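Local coordinates for cycloserine biosynthesis protein DcsG (Streptomyces lavendulae, PDB 6JIL) that catalyses the ATP- and magnesium-dependent cyclisation of O-ureido-D-serine to the antibiotic D-cycloserine, acting as a monomeric ATP-grasp ligase, at residues Leu6-Ala10 with Val11-Ile15; Pro20-Leu23 with Glu24-Thr28; Arg54-Trp57 with Thr58-Glu61; Val214-Leu217 with Asp218-Gln221; Arg223-Asp226 with Glu227-Ala231. All coordinates share one frame; numbering follows the deposited sequence.

Contact 1 of 5, residues Leu6-Ala10 with Val11-Ile15; sequences LVTDA and VSLPI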
loop_
_atom_site.group_PDB
_atom_site.type_symbol
_atom_site.label_atom_id
_atom_site.label_comp_id
_atom_site.label_asym_id
_atom_site.label_seq_id
_atom_site.Cartn_x
_atom_site.Cartn_y
_atom_site.Cartn_z
ATOM N N LEU A 6 2.129 -12.169 13.913
ATOM C CA LEU A 6 2.499 -11.006 13.104
ATOM C C LEU A 6 3.180 -11.612 11.872
ATOM O O LEU A 6 4.306 -12.100 11.947
ATOM C CB LEU A 6 3.456 -10.089 13.877
ATOM C CG LEU A 6 2.925 -9.503 15.201
ATOM C CD1 LEU A 6 3.983 -8.622 15.840
ATOM C CD2 LEU A 6 1.653 -8.698 14.964
ATOM N N VAL A 7 2.480 -11.595 10.743
ATOM C CA VAL A 7 2.980 -12.207 9.522
ATOM C C VAL A 7 4.025 -11.439 8.727
ATOM O O VAL A 7 3.876 -10.254 8.443
ATOM C CB VAL A 7 1.815 -12.560 8.569
ATOM C CG1 VAL A 7 2.332 -13.375 7.381
ATOM C CG2 VAL A 7 0.754 -13.343 9.319
ATOM N N THR A 8 5.072 -12.154 8.343
ATOM C CA THR A 8 6.170 -11.598 7.566
ATOM C C THR A 8 6.691 -12.744 6.693
ATOM O O THR A 8 5.986 -13.725 6.460
ATOM C CB THR A 8 7.316 -11.113 8.514
ATOM O OG1 THR A 8 8.341 -10.463 7.754
ATOM C CG2 THR A 8 7.930 -12.309 9.267
ATOM N N ASP A 9 7.907 -12.586 6.183
ATOM C CA ASP A 9 8.571 -13.633 5.415
ATOM C C ASP A 9 10.065 -13.323 5.468
ATOM O O ASP A 9 10.461 -12.161 5.577
ATOM C CB ASP A 9 7.999 -13.793 3.980
ATOM C CG ASP A 9 8.247 -12.600 3.062
ATOM O OD1 ASP A 9 7.325 -12.303 2.273
ATOM O OD2 ASP A 9 9.338 -11.989 3.084
ATOM N N ALA A 10 10.883 -14.369 5.452
ATOM C CA ALA A 10 12.329 -14.227 5.573
ATOM C C ALA A 10 12.960 -13.082 4.798
ATOM O O ALA A 10 13.738 -12.303 5.355
ATOM C CB ALA A 10 13.015 -15.548 5.212
ATOM N N VAL A 11 12.629 -12.972 3.518
ATOM C CA VAL A 11 13.204 -11.922 2.682
ATOM C C VAL A 11 12.839 -10.511 3.122
ATOM O O VAL A 11 13.642 -9.592 3.008
ATOM C CB VAL A 11 12.768 -12.094 1.204
ATOM C CG1 VAL A 11 13.281 -10.935 0.364
ATOM C CG2 VAL A 11 13.293 -13.424 0.657
ATOM N N SER A 12 11.629 -10.352 3.634
ATOM C CA SER A 12 11.128 -9.044 4.031
ATOM C C SER A 12 11.394 -8.611 5.459
ATOM O O SER A 12 11.452 -7.416 5.736
ATOM C CB SER A 12 9.624 -8.987 3.766
ATOM O OG SER A 12 9.351 -9.339 2.419
ATOM N N LEU A 13 11.557 -9.570 6.365
ATOM C CA LEU A 13 11.778 -9.235 7.763
ATOM C C LEU A 13 12.908 -8.224 8.018
ATOM O O LEU A 13 12.804 -7.393 8.915
ATOM C CB LEU A 13 12.015 -10.505 8.573
ATOM C CG LEU A 13 12.009 -10.305 10.091
ATOM C CD1 LEU A 13 10.680 -9.709 10.516
ATOM C CD2 LEU A 13 12.257 -11.638 10.795
ATOM N N PRO A 14 14.000 -8.289 7.240
ATOM C CA PRO A 14 15.120 -7.357 7.425
ATOM C C PRO A 14 14.805 -5.898 7.110
ATOM O O PRO A 14 15.502 -4.996 7.578
ATOM C CB PRO A 14 16.193 -7.915 6.495
ATOM C CG PRO A 14 15.918 -9.389 6.523
ATOM C CD PRO A 14 14.411 -9.415 6.380
ATOM N N ILE A 15 13.777 -5.651 6.310
ATOM C CA ILE A 15 13.433 -4.272 5.988
ATOM C C ILE A 15 12.130 -3.833 6.651
ATOM O O ILE A 15 11.551 -2.823 6.275
ATOM C CB ILE A 15 13.322 -4.052 4.465
ATOM C CG1 ILE A 15 12.207 -4.929 3.891
ATOM C CG2 ILE A 15 14.657 -4.365 3.810
ATOM C CD1 ILE A 15 11.743 -4.516 2.509
#
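Asp9 and Ser12 face each other across a tight turn, and one carboxylate oxygen takes two bonds from Ser12. Asp9 OD2 accepts from Ser12 OG at 2.7 Å. The hydroxyl comes in on the syn side, 27° out of the carboxylate plane. The same oxygen takes Ser12 N at 2.9 Å, this donor lying nearly along its C-O direction. Asp9 CG sits between its own backbone N and carbonyl carbon (chi1 66°), which turns the carboxylate back over the turn. The other oxygen, OD1, is held by Thr58 OG1 and Trp38 NE1, so both ends of the carboxylate are gripped. Asp9 O receives Leu13 N at 2.9 Å in a fairly straight bond, and Ser12 N adds a weak one.

Thr8 and Leu13 cross at about a right angle. Leu13 CD1 rests 3.7 Å from Thr8 OG1 and 4.0 Å from Thr8 CG2. The Thr8 hydroxyl bonds mainly to Ser55 OG. Pro14 CD closes on Ala10 O at 3.1 Å. The carboxylate of Asp9, accepting from Ser12 N, and its main-chain O, accepting from Leu13 N, fit an Asx motif, placed where strand 4-8 of the parallel sheet leaves for helix 19-28, at the start of a beta-alpha-beta crossover.

Contact 2 of 5, residues Pro20-Leu23 with Glu24-Thr28; sequences PPLL and EACRT
Residues 20-28 run as regular alpha-helix, with Ala25 N, Cys26 N and Arg27 N bonded to Pro21 O, Leu22 O and Leu23 O, while the bond from Glu24 N to Pro20 O is weak. Cys26 N meets Leu22 O at 2.9 Å. On the buried side Leu22 and Cys26 are one turn apart, and Leu22 CD1 touches Cys26 SG at 4.0 Å. Leu22 CG lies anti to the backbone N (chi1 173°), which carries the branch toward the next turn. Ala25 CB packs closely on the turn before it, 3.6 Å from Pro21 O.

The helix is the crossover of the beta-alpha-beta unit formed with strands 4-8 and 33-37. Its Leu22 and Ala25 also meet helix 285-296, through Phe289 and through Ala286 and Ala290 respectively.

On the exposed side Arg27 and Glu24 form a salt bridge, with Arg27 NH2 2.6 Å from Glu24 OE1. The bond is nearly straight (164°), lies in the guanidinium plane and uses the syn lone pair of OE1. Arg27 NE adds weak bonds to both carboxylate oxygens, so the guanidinium presents its edge to the carboxylate. The Glu24 chain bends at chi2 (-43°), which turns the carboxylate toward Arg27. A water donates to Glu24 OE1 and to Pro20 O, 2.8 Å from each, and ties the carboxylate to the preceding turn.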
loop_
_atom_site.group_PDB
_atom_site.type_symbol
_atom_site.label_atom_id
_atom_site.label_comp_id
_atom_site.label_asym_id
_atom_site.label_seq_id
_atom_site.Cartn_x
_atom_site.Cartn_y
_atom_site.Cartn_z
ATOM N N PRO A 20 10.454 -4.428 15.302
ATOM C CA PRO A 20 11.066 -4.255 16.628
ATOM C C PRO A 20 10.227 -3.370 17.560
ATOM O O PRO A 20 9.882 -3.776 18.669
ATOM C CB PRO A 20 12.430 -3.641 16.306
ATOM C CG PRO A 20 12.763 -4.240 14.970
ATOM C CD PRO A 20 11.429 -4.158 14.227
ATOM N N PRO A 21 9.890 -2.145 17.124
ATOM C CA PRO A 21 9.084 -1.287 17.996
ATOM C C PRO A 21 7.661 -1.819 18.233
ATOM O O PRO A 21 7.093 -1.625 19.310
ATOM C CB PRO A 21 9.095 0.056 17.262
ATOM C CG PRO A 21 9.248 -0.340 15.830
ATOM C CD PRO A 21 10.269 -1.431 15.889
ATOM N N LEU A 22 7.092 -2.491 17.235
ATOM C CA LEU A 22 5.741 -3.036 17.373
ATOM C C LEU A 22 5.703 -4.126 18.436
ATOM O O LEU A 22 4.744 -4.216 19.205
ATOM C CB LEU A 22 5.232 -3.590 16.033
ATOM C CG LEU A 22 3.884 -4.339 16.056
ATOM C CD1 LEU A 22 2.816 -3.490 16.756
ATOM C CD2 LEU A 22 3.450 -4.676 14.625
ATOM N N LEU A 23 6.747 -4.948 18.484
ATOM C CA LEU A 23 6.819 -6.017 19.470
ATOM C C LEU A 23 6.905 -5.452 20.892
ATOM O O LEU A 23 6.290 -5.983 21.816
ATOM C CB LEU A 23 8.025 -6.916 19.193
ATOM C CG LEU A 23 7.940 -7.847 17.977
ATOM C CD1 LEU A 23 9.256 -8.604 17.820
ATOM C CD2 LEU A 23 6.792 -8.829 18.163
ATOM N N GLU A 24 7.666 -4.378 21.074
ATOM C CA GLU A 24 7.780 -3.780 22.394
ATOM C C GLU A 24 6.436 -3.204 22.831
ATOM O O GLU A 24 6.022 -3.369 23.981
ATOM C CB GLU A 24 8.850 -2.689 22.401
ATOM C CG GLU A 24 10.260 -3.244 22.359
ATOM C CD GLU A 24 10.444 -4.444 23.290
ATOM O OE1 GLU A 24 10.355 -5.599 22.808
ATOM O OE2 GLU A 24 10.661 -4.227 24.506
ATOM N N ALA A 25 5.753 -2.543 21.899
ATOM C CA ALA A 25 4.445 -1.954 22.169
ATOM C C ALA A 25 3.459 -3.059 22.540
ATOM O O ALA A 25 2.638 -2.892 23.444
ATOM C CB ALA A 25 3.949 -1.198 20.939
ATOM N N CYS A 26 3.538 -4.184 21.834
ATOM C CA CYS A 26 2.652 -5.307 22.120
ATOM C C CYS A 26 2.890 -5.768 23.538
ATOM O O CYS A 26 1.951 -6.095 24.265
ATOM C CB CYS A 26 2.905 -6.466 21.155
ATOM S SG CYS A 26 2.109 -6.222 19.565
ATOM N N ARG A 27 4.162 -5.782 23.918
ATOM C CA ARG A 27 4.579 -6.188 25.248
ATOM C C ARG A 27 3.945 -5.235 26.259
ATOM O O ARG A 27 3.466 -5.659 27.308
ATOM C CB ARG A 27 6.107 -6.116 25.339
ATOM C CG ARG A 27 6.737 -6.813 26.536
ATOM C CD ARG A 27 8.209 -6.410 26.675
ATOM N NE ARG A 27 8.952 -6.635 25.437
ATOM C CZ ARG A 27 9.294 -7.835 24.974
ATOM N NH1 ARG A 27 8.972 -8.926 25.655
ATOM N NH2 ARG A 27 9.930 -7.946 23.815
ATOM N N THR A 28 3.931 -3.944 25.931
ATOM C CA THR A 28 3.369 -2.950 26.831
ATOM C C THR A 28 1.846 -3.050 26.986
ATOM O O THR A 28 1.308 -2.680 28.021
ATOM C CB THR A 28 3.753 -1.506 26.401
ATOM O OG1 THR A 28 3.128 -1.188 25.154
ATOM C CG2 THR A 28 5.260 -1.381 26.234
HETATM O O HOH W 1 11.370 -5.530 20.231
#

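Contact 3 of 5, residues Arg54-Trp57 with Thr58-Glu61; sequences RSPW and TWAE
Pro56 and Trp59 belong to the turn that follows strand 50-55 of the parallel sheet and borders the nucleotide and magnesium site. An inverse gamma turn centred on Pro56 runs straight into a short 3-10 segment that precedes helix 63-76. The side chain of Trp57 comes to about 5 Å from that of Glu271, a magnesium ligand. The side chain of Trp59 lies about 6 Å from that of Lys92, which binds ATP, and about 7 Å from a bound magnesium ion.

The 3-10 turn is closed by Trp59 N, which donates to Pro56 O at 3.0 Å. The donor is tilted 29° from the carbonyl plane. The same carbonyl oxygen also lies at the edge of the Trp59 indole, 3.0 Å from CD1. Trp59 CG stands between its backbone N and carbonyl carbon (chi1 69°), which folds the ring back over the turn toward Pro56. Pro56 CG makes only a loose contact with Trp59 CD1.

The two indoles approach loosely through their five-membered rings. Trp59 NE1 sits near the plane of the Trp57 ring, at its edge, 4.3 Å from Trp57 CD1. One face of the Trp57 indole is covered by Ser55 CB, 3.4 Å above the plane and over its centre. Both ring nitrogens are held by Glu274: Trp57 NE1 by its backbone O and Trp59 NE1 by its carboxylate OE2. Two tryptophans from one turn thus grip a single residue. Trp59 also meets the ring of Phe66, the planes at about 40°. A water donates to Trp57 O at 3.0 Å and to Glu61 OE2.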
loop_
_atom_site.group_PDB
_atom_site.type_symbol
_atom_site.label_atom_id
_atom_site.label_comp_id
_atom_site.label_asym_id
_atom_site.label_seq_id
_atom_site.Cartn_x
_atom_site.Cartn_y
_atom_site.Cartn_z
ATOM N N ARG A 54 1.862 -8.031 8.632
ATOM C CA ARG A 54 2.790 -6.934 8.782
ATOM C C ARG A 54 3.703 -6.716 7.592
ATOM O O ARG A 54 3.652 -5.662 6.958
ATOM C CB ARG A 54 3.624 -7.137 10.051
ATOM C CG ARG A 54 2.825 -6.952 11.337
ATOM C CD ARG A 54 2.196 -5.576 11.336
ATOM N NE ARG A 54 3.204 -4.607 10.938
ATOM C CZ ARG A 54 3.000 -3.614 10.081
ATOM N NH1 ARG A 54 1.806 -3.436 9.530
ATOM N NH2 ARG A 54 4.018 -2.833 9.732
ATOM N N SER A 55 4.523 -7.713 7.272
ATOM C CA SER A 55 5.462 -7.563 6.175
ATOM C C SER A 55 5.736 -8.790 5.306
ATOM O O SER A 55 6.895 -9.137 5.078
ATOM C CB SER A 55 6.784 -7.039 6.725
ATOM O OG SER A 55 7.241 -7.877 7.773
ATOM N N PRO A 56 4.682 -9.457 4.806
ATOM C CA PRO A 56 4.868 -10.632 3.955
ATOM C C PRO A 56 5.030 -10.016 2.569
ATOM O O PRO A 56 4.328 -10.367 1.620
ATOM C CB PRO A 56 3.544 -11.345 4.106
ATOM C CG PRO A 56 2.589 -10.193 4.082
ATOM C CD PRO A 56 3.246 -9.164 4.975
ATOM N N TRP A 57 5.971 -9.089 2.462
ATOM C CA TRP A 57 6.142 -8.347 1.227
ATOM C C TRP A 57 6.540 -9.053 -0.056
ATOM O O TRP A 57 6.523 -8.432 -1.123
ATOM C CB TRP A 57 7.033 -7.134 1.489
ATOM C CG TRP A 57 6.404 -6.205 2.509
ATOM C CD1 TRP A 57 5.065 -5.975 2.695
ATOM C CD2 TRP A 57 7.083 -5.391 3.469
ATOM N NE1 TRP A 57 4.871 -5.075 3.713
ATOM C CE2 TRP A 57 6.093 -4.698 4.205
ATOM C CE3 TRP A 57 8.429 -5.177 3.781
ATOM C CZ2 TRP A 57 6.409 -3.809 5.232
ATOM C CZ3 TRP A 57 8.746 -4.290 4.808
ATOM C CH2 TRP A 57 7.739 -3.618 5.519
ATOM N N THR A 58 6.877 -10.337 0.018
ATOM C CA THR A 58 7.213 -11.038 -1.211
ATOM C C THR A 58 5.905 -11.451 -1.891
ATOM O O THR A 58 5.918 -12.112 -2.925
ATOM C CB THR A 58 8.092 -12.301 -0.962
ATOM O OG1 THR A 58 7.414 -13.211 -0.090
ATOM C CG2 THR A 58 9.421 -11.904 -0.355
ATOM N N TRP A 59 4.775 -11.054 -1.310
ATOM C CA TRP A 59 3.486 -11.394 -1.903
ATOM C C TRP A 59 3.419 -10.763 -3.284
ATOM O O TRP A 59 2.695 -11.241 -4.159
ATOM C CB TRP A 59 2.314 -10.885 -1.049
ATOM C CG TRP A 59 2.149 -9.384 -1.021
ATOM C CD1 TRP A 59 2.642 -8.516 -0.083
ATOM C CD2 TRP A 59 1.470 -8.577 -1.990
ATOM N NE1 TRP A 59 2.315 -7.222 -0.410
ATOM C CE2 TRP A 59 1.597 -7.229 -1.577
ATOM C CE3 TRP A 59 0.768 -8.860 -3.169
ATOM C CZ2 TRP A 59 1.051 -6.167 -2.304
ATOM C CZ3 TRP A 59 0.227 -7.802 -3.892
ATOM C CH2 TRP A 59 0.373 -6.472 -3.455
ATOM N N ALA A 60 4.179 -9.686 -3.470
ATOM C CA ALA A 60 4.224 -8.983 -4.747
ATOM C C ALA A 60 4.826 -9.854 -5.842
ATOM O O ALA A 60 4.658 -9.567 -7.024
ATOM C CB ALA A 60 5.029 -7.698 -4.613
ATOM N N GLU A 61 5.537 -10.905 -5.441
ATOM C CA GLU A 61 6.164 -11.832 -6.382
ATOM C C GLU A 61 5.267 -13.033 -6.636
ATOM O O GLU A 61 5.399 -13.708 -7.654
ATOM C CB GLU A 61 7.501 -12.330 -5.841
ATOM C CG GLU A 61 8.632 -11.361 -6.023
ATOM C CD GLU A 61 9.835 -11.742 -5.201
ATOM O OE1 GLU A 61 10.221 -12.933 -5.228
ATOM O OE2 GLU A 61 10.400 -10.851 -4.528
HETATM O O HOH W 2 8.669 -8.701 -3.198
#

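Contact 4 of 5, residues Val214-Leu217 with Asp218-Gln221; sequences VPTL and DFRQ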
loop_
_atom_site.group_PDB
_atom_site.type_symbol
_atom_site.label_atom_id
_atom_site.label_comp_id
_atom_site.label_asym_id
_atom_site.label_seq_id
_atom_site.Cartn_x
_atom_site.Cartn_y
_atom_site.Cartn_z
ATOM N N VAL A 214 14.125 2.197 -4.303
ATOM C CA VAL A 214 13.330 1.433 -3.370
ATOM C C VAL A 214 13.373 2.289 -2.088
ATOM O O VAL A 214 14.436 2.736 -1.674
ATOM C CB VAL A 214 13.965 0.016 -3.227
ATOM C CG1 VAL A 214 14.532 -0.210 -1.842
ATOM C CG2 VAL A 214 12.947 -1.025 -3.607
ATOM N N PRO A 215 12.207 2.544 -1.466
ATOM C CA PRO A 215 12.073 3.358 -0.247
ATOM C C PRO A 215 12.813 2.926 1.015
ATOM O O PRO A 215 12.192 2.544 2.003
ATOM C CB PRO A 215 10.566 3.400 -0.039
ATOM C CG PRO A 215 10.155 2.056 -0.493
ATOM C CD PRO A 215 10.921 1.905 -1.789
ATOM N N THR A 216 14.138 3.007 0.982
ATOM C CA THR A 216 14.958 2.648 2.132
ATOM C C THR A 216 14.946 3.797 3.148
ATOM O O THR A 216 14.510 4.902 2.834
ATOM C CB THR A 216 16.398 2.351 1.691
ATOM O OG1 THR A 216 16.805 3.319 0.714
ATOM C CG2 THR A 216 16.491 0.958 1.089
ATOM N N LEU A 217 15.431 3.540 4.359
ATOM C CA LEU A 217 15.446 4.559 5.415
ATOM C C LEU A 217 16.006 5.924 5.031
ATOM O O LEU A 217 15.498 6.949 5.479
ATOM C CB LEU A 217 16.192 4.038 6.650
ATOM C CG LEU A 217 15.409 2.961 7.400
ATOM C CD1 LEU A 217 16.206 2.455 8.593
ATOM C CD2 LEU A 217 14.079 3.551 7.846
ATOM N N ASP A 218 17.050 5.952 4.212
ATOM C CA ASP A 218 17.622 7.230 3.815
ATOM C C ASP A 218 16.668 8.031 2.927
ATOM O O ASP A 218 16.850 9.233 2.720
ATOM C CB ASP A 218 18.971 7.010 3.125
ATOM C CG ASP A 218 18.896 6.013 1.993
ATOM O OD1 ASP A 218 18.252 4.957 2.159
ATOM O OD2 ASP A 218 19.499 6.285 0.937
ATOM N N PHE A 219 15.637 7.370 2.416
ATOM C CA PHE A 219 14.663 8.054 1.576
ATOM C C PHE A 219 13.490 8.566 2.403
ATOM O O PHE A 219 12.547 9.138 1.856
ATOM C CB PHE A 219 14.126 7.122 0.482
ATOM C CG PHE A 219 15.058 6.942 -0.682
ATOM C CD1 PHE A 219 15.847 5.806 -0.791
ATOM C CD2 PHE A 219 15.133 7.902 -1.681
ATOM C CE1 PHE A 219 16.697 5.628 -1.883
ATOM C CE2 PHE A 219 15.982 7.735 -2.776
ATOM C CZ PHE A 219 16.764 6.594 -2.877
ATOM N N ARG A 220 13.549 8.367 3.719
ATOM C CA ARG A 220 12.461 8.806 4.595
ATOM C C ARG A 220 12.880 9.763 5.703
ATOM O O ARG A 220 14.026 9.762 6.140
ATOM C CB ARG A 220 11.793 7.597 5.245
ATOM C CG ARG A 220 11.616 6.422 4.316
ATOM C CD ARG A 220 10.851 5.311 4.992
ATOM N NE ARG A 220 10.846 4.118 4.162
ATOM C CZ ARG A 220 9.900 3.191 4.192
ATOM N NH1 ARG A 220 8.870 3.321 5.014
ATOM N NH2 ARG A 220 9.994 2.127 3.408
ATOM N N GLN A 221 11.930 10.573 6.154
ATOM C CA GLN A 221 12.163 11.511 7.238
ATOM C C GLN A 221 10.850 12.023 7.811
ATOM O O GLN A 221 9.902 12.295 7.068
ATOM C CB GLN A 221 13.043 12.679 6.782
ATOM C CG GLN A 221 12.611 13.380 5.532
ATOM C CD GLN A 221 13.543 14.523 5.184
ATOM O OE1 GLN A 221 14.756 14.333 5.057
ATOM N NE2 GLN A 221 12.984 15.722 5.031
#
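Arg220 grips the backbone carbonyl of Pro215 side-on, with two nitrogens on one oxygen. Arg220 NH2 donates to Pro215 O at 2.6 Å, in the carbonyl plane. Arg220 NE donates to that oxygen at 3.0 Å, but from well above the carbonyl plane (49°). Pro215 O itself stays in the guanidinium plane. The side chain is extended from CG to NE (chi2 -175°), which carries the guanidinium back across the turn to Pro215. Arg220 NH1 is held by Asn278 OD1 and Ser276 OG, and NH2 also binds a tartrate, probably from the crystallisation liquor. The bonds to Pro215, Asn278 and Ser276 fix the rotation of this guanidinium, whose residue is inferred to be catalytic.

Phe219 N bonds to Thr216 O at 2.7 Å, and Arg220 N to Leu217 O at 3.0 Å. These are 3-10 bonds, and they follow an inverse gamma turn centred on Pro215. This part of the ATP-grasp region leads into strand 220-223, an outermost strand of an antiparallel sheet.

Thr216 and Asp218 lie side by side, pointing the same way, and Thr216 OG1 donates to Asp218 OD1 at 2.6 Å. Thr216 OG1 also sits at the edge of the Phe219 ring, near its plane, 3.1 Å from CD1. The Phe219 ring meets His213 as well, their planes at about 40°. Pro215 CB packs against the guanidinium, 3.7 Å from Arg220 NH2.

Contact 5 of 5, residues Arg223-Asp226 with Glu227-Ala231; sequences RDAD and EDQRA
One face of the Arg230 guanidinium is met by Ala225 O, and Asp226 O lies at its edge, near the plane. Ala225 O is 3.4 Å from Arg230 NE, but the angle is poor for a hydrogen bond. The Arg230 chain bends at chi3 (-74°), which lays the group beside the backbone. Nearer the backbone, Arg230 CG packs on Ala225 CB at 3.8 Å.

The planes of the Gln229 amide and the Asp226 carboxylate are nearly parallel, 18° apart, but the two groups are modelled too close together, so their relative placing is doubtful. Gln229 OE1 accepts from Asp226 N at 3.1 Å, in the plane of the amide and on a lone pair. The bond is fairly straight, at 160°. The carboxylates of Asp226 and Asp228 are turned steeply against each other, their like charges 4.3 Å apart between Asp226 OD2 and Asp228 OD1.

Arg230 N bonds to Asp226 O at 3.0 Å and starts the helical pattern. Around the turn, Ala225 packs on Leu189 and Ala199, and Arg230 on Leu189 and Tyr196. Asp226 is the N-cap of helix 227-244, and the bond from Asp226 N to the side chain of Gln229, three residues on, fits one half of a capping box.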
loop_
_atom_site.group_PDB
_atom_site.type_symbol
_atom_site.label_atom_id
_atom_site.label_comp_id
_atom_site.label_asym_id
_atom_site.label_seq_id
_atom_site.Cartn_x
_atom_site.Cartn_y
_atom_site.Cartn_z
ATOM N N ARG A 223 7.714 13.886 9.087
ATOM C CA ARG A 223 7.034 15.030 8.503
ATOM C C ARG A 223 5.731 15.281 9.246
ATOM O O ARG A 223 5.118 14.363 9.785
ATOM C CB ARG A 223 6.721 14.752 7.035
ATOM C CG ARG A 223 6.369 15.975 6.213
ATOM C CD ARG A 223 7.632 16.663 5.714
ATOM N NE ARG A 223 7.488 17.101 4.328
ATOM C CZ ARG A 223 8.501 17.489 3.556
ATOM N NH1 ARG A 223 9.741 17.494 4.036
ATOM N NH2 ARG A 223 8.279 17.862 2.302
ATOM N N ASP A 224 5.303 16.528 9.279
ATOM C CA ASP A 224 4.049 16.850 9.935
ATOM C C ASP A 224 3.063 17.193 8.829
ATOM O O ASP A 224 3.180 18.239 8.189
ATOM C CB ASP A 224 4.240 18.034 10.870
ATOM C CG ASP A 224 3.595 17.809 12.208
ATOM O OD1 ASP A 224 2.358 17.967 12.300
ATOM O OD2 ASP A 224 4.326 17.454 13.164
ATOM N N ALA A 225 2.110 16.301 8.588
ATOM C CA ALA A 225 1.123 16.509 7.531
ATOM C C ALA A 225 0.221 17.685 7.870
ATOM O O ALA A 225 -0.190 17.838 9.021
ATOM C CB ALA A 225 0.288 15.248 7.337
ATOM N N ASP A 226 -0.083 18.519 6.878
ATOM C CA ASP A 226 -0.949 19.662 7.128
ATOM C C ASP A 226 -2.407 19.234 7.130
ATOM O O ASP A 226 -2.723 18.076 6.841
ATOM C CB ASP A 226 -0.717 20.784 6.103
ATOM C CG ASP A 226 -0.790 20.306 4.670
ATOM O OD1 ASP A 226 0.197 19.712 4.190
ATOM O OD2 ASP A 226 -1.831 20.523 4.015
ATOM N N GLU A 227 -3.287 20.168 7.479
ATOM C CA GLU A 227 -4.724 19.905 7.547
ATOM C C GLU A 227 -5.297 19.263 6.292
ATOM O O GLU A 227 -5.998 18.258 6.369
ATOM C CB GLU A 227 -5.478 21.202 7.844
ATOM C CG GLU A 227 -5.330 21.669 9.276
ATOM C CD GLU A 227 -5.977 23.017 9.525
ATOM O OE1 GLU A 227 -6.104 23.399 10.711
ATOM O OE2 GLU A 227 -6.351 23.695 8.541
ATOM N N ASP A 228 -4.993 19.851 5.142
ATOM C CA ASP A 228 -5.485 19.347 3.869
ATOM C C ASP A 228 -5.097 17.903 3.621
ATOM O O ASP A 228 -5.925 17.094 3.202
ATOM C CB ASP A 228 -4.958 20.210 2.729
ATOM C CG ASP A 228 -5.624 21.567 2.677
ATOM O OD1 ASP A 228 -5.066 22.472 2.013
ATOM O OD2 ASP A 228 -6.708 21.722 3.290
ATOM N N GLN A 229 -3.834 17.584 3.879
ATOM C CA GLN A 229 -3.345 16.236 3.663
ATOM C C GLN A 229 -4.059 15.256 4.584
ATOM O O GLN A 229 -4.517 14.201 4.138
ATOM C CB GLN A 229 -1.831 16.197 3.880
ATOM C CG GLN A 229 -1.069 17.093 2.917
ATOM C CD GLN A 229 0.430 17.044 3.132
ATOM O OE1 GLN A 229 0.920 17.324 4.227
ATOM N NE2 GLN A 229 1.170 16.691 2.084
ATOM N N ARG A 230 -4.175 15.619 5.859
ATOM C CA ARG A 230 -4.845 14.758 6.825
ATOM C C ARG A 230 -6.318 14.650 6.475
ATOM O O ARG A 230 -6.941 13.602 6.662
ATOM C CB ARG A 230 -4.661 15.309 8.239
ATOM C CG ARG A 230 -3.214 15.301 8.684
ATOM C CD ARG A 230 -3.054 15.663 10.147
ATOM N NE ARG A 230 -3.255 17.082 10.406
ATOM C CZ ARG A 230 -3.139 17.636 11.608
ATOM N NH1 ARG A 230 -2.825 16.884 12.660
ATOM N NH2 ARG A 230 -3.338 18.943 11.762
ATOM N N ALA A 231 -6.870 15.734 5.946
ATOM C CA ALA A 231 -8.269 15.746 5.545
ATOM C C ALA A 231 -8.500 14.763 4.390
ATOM O O ALA A 231 -9.474 14.013 4.388
ATOM C CB ALA A 231 -8.678 17.150 5.134
#

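Contacts 1 and 3 lie closest, their centres 8 Å apart. They follow neighbouring strands of the parallel sheet and pack together, with Ser12 CB 3.0 Å from Ser55 O. Contact 2 backs onto the same sheet: Leu23 CD2 reaches Leu6 CD1 at 3.7 Å, and Leu22 CD2 reaches Arg54 CD at 3.6 Å. Contacts 3 and 4 border the active site without touching; their nearest atoms are about 7 Å apart. In contact 4, the side chain of Pro215 is about 6 Å from ADP. Contact 5 adjoins contact 4 in sequence but is remote: the side chain of Gln229 is about 14 Å from ADP.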